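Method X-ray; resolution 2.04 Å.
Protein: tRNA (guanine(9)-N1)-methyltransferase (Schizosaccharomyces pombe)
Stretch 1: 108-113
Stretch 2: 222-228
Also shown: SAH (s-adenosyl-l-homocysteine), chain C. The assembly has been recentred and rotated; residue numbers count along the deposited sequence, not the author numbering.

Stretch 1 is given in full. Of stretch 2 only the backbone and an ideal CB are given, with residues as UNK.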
ATOM      1  N   LEU A 108       3.469  -3.813  -0.363  1.00 17.92           N
ATOM      2  CA  LEU A 108       4.087  -2.772  -1.164  1.00 18.55           C
ATOM      3  C   LEU A 108       4.933  -3.435  -2.260  1.00 19.59           C
ATOM      4  O   LEU A 108       5.945  -4.125  -1.970  1.00 19.04           O
ATOM      5  CB  LEU A 108       4.890  -1.802  -0.293  1.00 19.02           C
ATOM      6  CG  LEU A 108       4.186  -1.300   0.978  1.00 19.26           C
ATOM      7  CD1 LEU A 108       5.051  -0.348   1.786  1.00 20.89           C
ATOM      8  CD2 LEU A 108       2.779  -0.703   0.695  1.00 18.48           C
ATOM      9  N   ASP A 109       4.482  -3.269  -3.512  1.00 18.40           N
ATOM     10  CA  ASP A 109       5.148  -3.870  -4.657  1.00 18.83           C
ATOM     11  C   ASP A 109       6.295  -2.945  -5.047  1.00 19.02           C
ATOM     12  O   ASP A 109       6.088  -1.920  -5.696  1.00 17.02           O
ATOM     13  CB  ASP A 109       4.176  -4.053  -5.833  1.00 18.34           C
ATOM     14  CG  ASP A 109       4.865  -4.509  -7.120  1.00 19.43           C
ATOM     15  OD1 ASP A 109       6.013  -5.022  -7.091  1.00 18.47           O
ATOM     16  OD2 ASP A 109       4.221  -4.403  -8.176  1.00 19.86           O
ATOM     17  N   CYS A 110       7.503  -3.317  -4.638  1.00 19.12           N
ATOM     18  CA  CYS A 110       8.646  -2.447  -4.840  1.00 20.46           C
ATOM     19  C   CYS A 110       9.464  -2.825  -6.066  1.00 20.24           C
ATOM     20  O   CYS A 110      10.674  -2.732  -6.037  1.00 20.97           O
ATOM     21  CB  CYS A 110       9.543  -2.414  -3.588  1.00 20.18           C
ATOM     22  SG  CYS A 110       8.751  -1.829  -2.070  1.00 21.81           S
ATOM     23  N   ALA A 111       8.799  -3.199  -7.146  1.00 20.90           N
ATOM     24  CA  ALA A 111       9.463  -3.606  -8.380  1.00 22.09           C
ATOM     25  C   ALA A 111       9.848  -2.498  -9.342  1.00 22.84           C
ATOM     26  O   ALA A 111      10.317  -2.794 -10.449  1.00 23.45           O
ATOM     27  CB  ALA A 111       8.593  -4.658  -9.125  1.00 22.62           C
ATOM     28  N   PHE A 112       9.684  -1.231  -8.953  1.00 23.28           N
ATOM     29  CA  PHE A 112       9.783  -0.123  -9.954  1.00 23.97           C
ATOM     30  C   PHE A 112      10.959   0.849  -9.735  1.00 24.73           C
ATOM     31  O   PHE A 112      10.946   1.972 -10.238  1.00 23.37           O
ATOM     32  CB  PHE A 112       8.467   0.673 -10.018  1.00 22.92           C
ATOM     33  CG  PHE A 112       7.248  -0.190 -10.035  1.00 23.56           C
ATOM     34  CD1 PHE A 112       6.860  -0.854 -11.207  1.00 22.77           C
ATOM     35  CD2 PHE A 112       6.496  -0.367  -8.875  1.00 21.78           C
ATOM     36  CE1 PHE A 112       5.737  -1.683 -11.216  1.00 24.55           C
ATOM     37  CE2 PHE A 112       5.376  -1.178  -8.877  1.00 21.54           C
ATOM     38  CZ  PHE A 112       4.993  -1.843 -10.050  1.00 22.29           C
ATOM     39  N   ASP A 113      11.944   0.409  -8.953  1.00 25.75           N
ATOM     40  CA  ASP A 113      13.176   1.176  -8.670  1.00 27.69           C
ATOM     41  C   ASP A 113      13.718   1.873  -9.937  1.00 27.40           C
ATOM     42  O   ASP A 113      14.022   3.065  -9.923  1.00 26.96           O
ATOM     43  CB  ASP A 113      14.245   0.221  -8.101  1.00 28.40           C
ATOM     44  CG  ASP A 113      15.143   0.867  -7.056  1.00 33.30           C
ATOM     45  OD1 ASP A 113      16.255   1.281  -7.453  1.00 36.09           O
ATOM     46  OD2 ASP A 113      14.763   0.924  -5.848  1.00 33.99           O
ATOM     47  N   UNK A 222      -1.599   3.586 -16.269  1.00 28.26           N
ATOM     48  CA  UNK A 222      -1.835   2.173 -16.537  1.00 27.81           C
ATOM     49  C   UNK A 222      -0.730   1.232 -16.140  1.00 26.16           C
ATOM     50  O   UNK A 222      -0.844   0.041 -16.368  1.00 25.40           O
ATOM     51  CB  UNK A 222      -2.109   1.986 -18.031  1.00 27.81           C
ATOM     52  N   UNK A 223       0.321   1.756 -15.523  1.00 24.96           N
ATOM     53  CA  UNK A 223       1.467   0.899 -15.196  1.00 25.16           C
ATOM     54  C   UNK A 223       1.011  -0.300 -14.357  1.00 24.26           C
ATOM     55  O   UNK A 223       1.190  -1.488 -14.738  1.00 24.83           O
ATOM     56  CB  UNK A 223       2.538   1.695 -14.447  1.00 25.16           C
ATOM     57  N   UNK A 224       0.427  -0.005 -13.208  1.00 24.12           N
ATOM     58  CA  UNK A 224       0.076  -1.099 -12.285  1.00 24.59           C
ATOM     59  C   UNK A 224      -1.071  -1.920 -12.833  1.00 24.26           C
ATOM     60  O   UNK A 224      -1.072  -3.158 -12.746  1.00 23.85           O
ATOM     61  CB  UNK A 224      -0.293  -0.549 -10.906  1.00 24.59           C
ATOM     62  N   UNK A 225      -2.026  -1.233 -13.463  1.00 25.24           N
ATOM     63  CA  UNK A 225      -3.112  -1.941 -14.098  1.00 25.54           C
ATOM     64  C   UNK A 225      -2.553  -2.951 -15.104  1.00 24.27           C
ATOM     65  O   UNK A 225      -3.025  -4.081 -15.164  1.00 23.62           O
ATOM     66  CB  UNK A 225      -4.067  -0.959 -14.781  1.00 25.54           C
ATOM     67  N   UNK A 226      -1.542  -2.552 -15.877  1.00 24.10           N
ATOM     68  CA  UNK A 226      -1.019  -3.423 -16.946  1.00 23.81           C
ATOM     69  C   UNK A 226      -0.299  -4.629 -16.401  1.00 23.08           C
ATOM     70  O   UNK A 226      -0.390  -5.727 -16.923  1.00 23.00           O
ATOM     71  CB  UNK A 226      -0.071  -2.641 -17.858  1.00 23.81           C
ATOM     72  N   UNK A 227       0.449  -4.390 -15.345  1.00 22.33           N
ATOM     73  CA  UNK A 227       1.254  -5.400 -14.712  1.00 21.38           C
ATOM     74  C   UNK A 227       0.357  -6.508 -14.154  1.00 21.45           C
ATOM     75  O   UNK A 227       0.578  -7.680 -14.421  1.00 21.64           O
ATOM     76  CB  UNK A 227       2.115  -4.783 -13.608  1.00 21.38           C
ATOM     77  N   UNK A 228      -0.678  -6.119 -13.414  1.00 21.95           N
ATOM     78  CA  UNK A 228      -1.573  -7.086 -12.775  1.00 23.43           C
ATOM     79  C   UNK A 228      -2.413  -7.850 -13.806  1.00 24.61           C
ATOM     80  O   UNK A 228      -2.600  -9.062 -13.654  1.00 24.84           O
ATOM     81  CB  UNK A 228      -2.492  -6.373 -11.781  1.00 23.43           C
TER
HETATM   82  N   SAH C 401       1.003   5.451 -12.398  1.00 20.00           N
HETATM   83  CA  SAH C 401       1.205   4.681 -11.180  1.00 20.00           C
HETATM   84  CB  SAH C 401       1.176   5.703 -10.013  1.00 20.00           C
HETATM   85  CG  SAH C 401       0.457   5.171  -8.844  1.00 20.00           C
HETATM   86  SD  SAH C 401       0.333   5.943  -7.278  1.00 20.00           S
HETATM   87  C   SAH C 401       0.272   3.479 -11.243  1.00 20.00           C
HETATM   88  O   SAH C 401      -0.261   2.940 -10.320  1.00 20.00           O
HETATM   89  OXT SAH C 401       0.077   2.954 -12.298  1.00 20.00           O
HETATM   90  C5' SAH C 401       0.924   4.676  -6.229  1.00 20.00           C
HETATM   91  C4' SAH C 401      -0.031   3.547  -5.857  1.00 20.00           C
HETATM   92  O4' SAH C 401      -1.090   3.968  -5.053  1.00 20.00           O
HETATM   93  C3' SAH C 401      -0.682   2.771  -7.009  1.00 20.00           C
HETATM   94  O3' SAH C 401       0.167   1.809  -7.563  1.00 20.00           O
HETATM   95  C2' SAH C 401      -1.907   2.188  -6.394  1.00 20.00           C
HETATM   96  O2' SAH C 401      -1.557   0.981  -5.798  1.00 20.00           O
HETATM   97  C1' SAH C 401      -2.242   3.244  -5.374  1.00 20.00           C
HETATM   98  N9  SAH C 401      -3.351   4.122  -5.784  1.00 20.00           N
HETATM   99  C8  SAH C 401      -3.291   5.411  -5.967  1.00 20.00           C
HETATM  100  N7  SAH C 401      -4.455   5.931  -6.256  1.00 20.00           N
HETATM  101  C5  SAH C 401      -5.309   4.956  -6.225  1.00 20.00           C
HETATM  102  C6  SAH C 401      -6.748   4.791  -6.439  1.00 20.00           C
HETATM  103  N6  SAH C 401      -7.493   5.820  -6.752  1.00 20.00           N
HETATM  104  N1  SAH C 401      -7.257   3.589  -6.316  1.00 20.00           N
HETATM  105  C2  SAH C 401      -6.509   2.547  -6.000  1.00 20.00           C
HETATM  106  N3  SAH C 401      -5.216   2.611  -5.809  1.00 20.00           N
HETATM  107  C4  SAH C 401      -4.566   3.764  -5.898  1.00 20.00           C

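Position 222 has phi/psi of 68/3, a left-handed conformation just before a helix begins. Glycine adopts it most easily, with asparagine and aspartate next. The ideal CB at this position finds nothing of stretch 1 within 5.5 Å. The residue is Asn222, at the N-cap position. Its side chain makes no capping bond, but its backbone O accepts a 2.7 Å hydrogen bond from N of 226, closing the first turn.

At position 223 the CA-to-CB bond points toward stretch 1, where the ring of Phe112 lies beyond immediate reach. A side chain must extend several ångströms to meet it, and an apolar one of medium length, such as leucine, methionine or isoleucine, would suit. The residue is Leu223. With chi1 t and chi2 p, it places CD2 over one face of the Phe112 ring, 4.0 Å from Phe112 CD1, a typical van der Waals contact.

Position 224 sends its CB sideways. The backbone N lies 3.1 Å from SAH OXT with an N-H...acceptor angle of 171°, a hydrogen bond any residue but proline could make. The Phe112 ring lies in one direction and polar ligand atoms lie in another, so a small residue such as alanine, serine or cysteine is plausible. It is Cys224, whose m rotamer brings SG to 4.1 Å from Phe112 CZ. The sulfur sits 4.8 Å from the ring centroid and 42° off its normal, an oblique sulfur-aromatic contact; SG is also 3.3 Å from SAH O.

Positions 225 and 226 are out of reach of stretch 1, and their helical backbone accepts many residues, polar ones among them. They are Gln225 and Asn226.

Position 227 is the most telling. Its CB points toward stretch 1, 5.3 Å from Phe112 CE1, and the carboxylate of Asp109 lies farther along. A long chain ending in a positive charge is called for: lysine or arginine. Lys227 answers with all four chi angles t, so its methylenes run fully extended before the ammonium arrives. NZ forms a salt bridge with Asp109 OD2 at 2.7 Å and a weak hydrogen bond to Asp109 OD1 at 3.2 Å. The chain runs beside the Phe112 ring, with Lys227 CD 4.0 Å from Phe112 CZ, and NZ ends 3.8 Å from Phe112 CZ and 3.4 Å from Ala111 CB.

Position 228 is again out of reach, and stretch 1 sets no demand there. The small, helix-favouring Ala228 fits, its N hydrogen-bonded to Cys224 O at 3.1 Å.

Stretch 2 222-228: NLCQNKA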
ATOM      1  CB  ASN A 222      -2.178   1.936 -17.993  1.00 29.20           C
ATOM      2  CG  ASN A 222      -3.630   2.120 -18.250  1.00 35.06           C
ATOM      3  OD1 ASN A 222      -4.431   1.220 -17.971  1.00 41.20           O
ATOM      4  ND2 ASN A 222      -4.002   3.310 -18.731  1.00 37.90           N
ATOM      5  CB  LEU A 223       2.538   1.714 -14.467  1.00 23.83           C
ATOM      6  CG  LEU A 223       3.777   0.992 -13.908  1.00 26.22           C
ATOM      7  CD1 LEU A 223       4.822   0.749 -14.982  1.00 26.03           C
ATOM      8  CD2 LEU A 223       4.363   1.805 -12.772  1.00 25.17           C
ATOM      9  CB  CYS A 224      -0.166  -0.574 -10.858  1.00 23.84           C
ATOM     10  SG  CYS A 224       1.397   0.072 -10.188  1.00 26.23           S
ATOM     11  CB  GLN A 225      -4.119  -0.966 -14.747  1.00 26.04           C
ATOM     12  CG  GLN A 225      -5.300  -1.644 -15.507  1.00 30.77           C
ATOM     13  CD  GLN A 225      -6.287  -2.402 -14.595  1.00 34.33           C
ATOM     14  OE1 GLN A 225      -6.494  -2.044 -13.446  1.00 35.14           O
ATOM     15  NE2 GLN A 225      -6.904  -3.446 -15.131  1.00 37.89           N
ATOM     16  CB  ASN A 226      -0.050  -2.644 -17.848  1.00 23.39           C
ATOM     17  CG  ASN A 226      -0.783  -1.770 -18.865  1.00 25.77           C
ATOM     18  OD1 ASN A 226      -1.926  -2.036 -19.190  1.00 27.25           O
ATOM     19  ND2 ASN A 226      -0.141  -0.690 -19.310  1.00 27.14           N
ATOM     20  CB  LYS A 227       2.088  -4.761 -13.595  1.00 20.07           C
ATOM     21  CG  LYS A 227       2.888  -5.804 -12.798  1.00 20.07           C
ATOM     22  CD  LYS A 227       3.787  -5.181 -11.792  1.00 20.79           C
ATOM     23  CE  LYS A 227       4.569  -6.278 -11.082  1.00 23.22           C
ATOM     24  NZ  LYS A 227       5.580  -5.639 -10.216  1.00 22.89           N
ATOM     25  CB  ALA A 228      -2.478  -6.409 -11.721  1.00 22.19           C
TER
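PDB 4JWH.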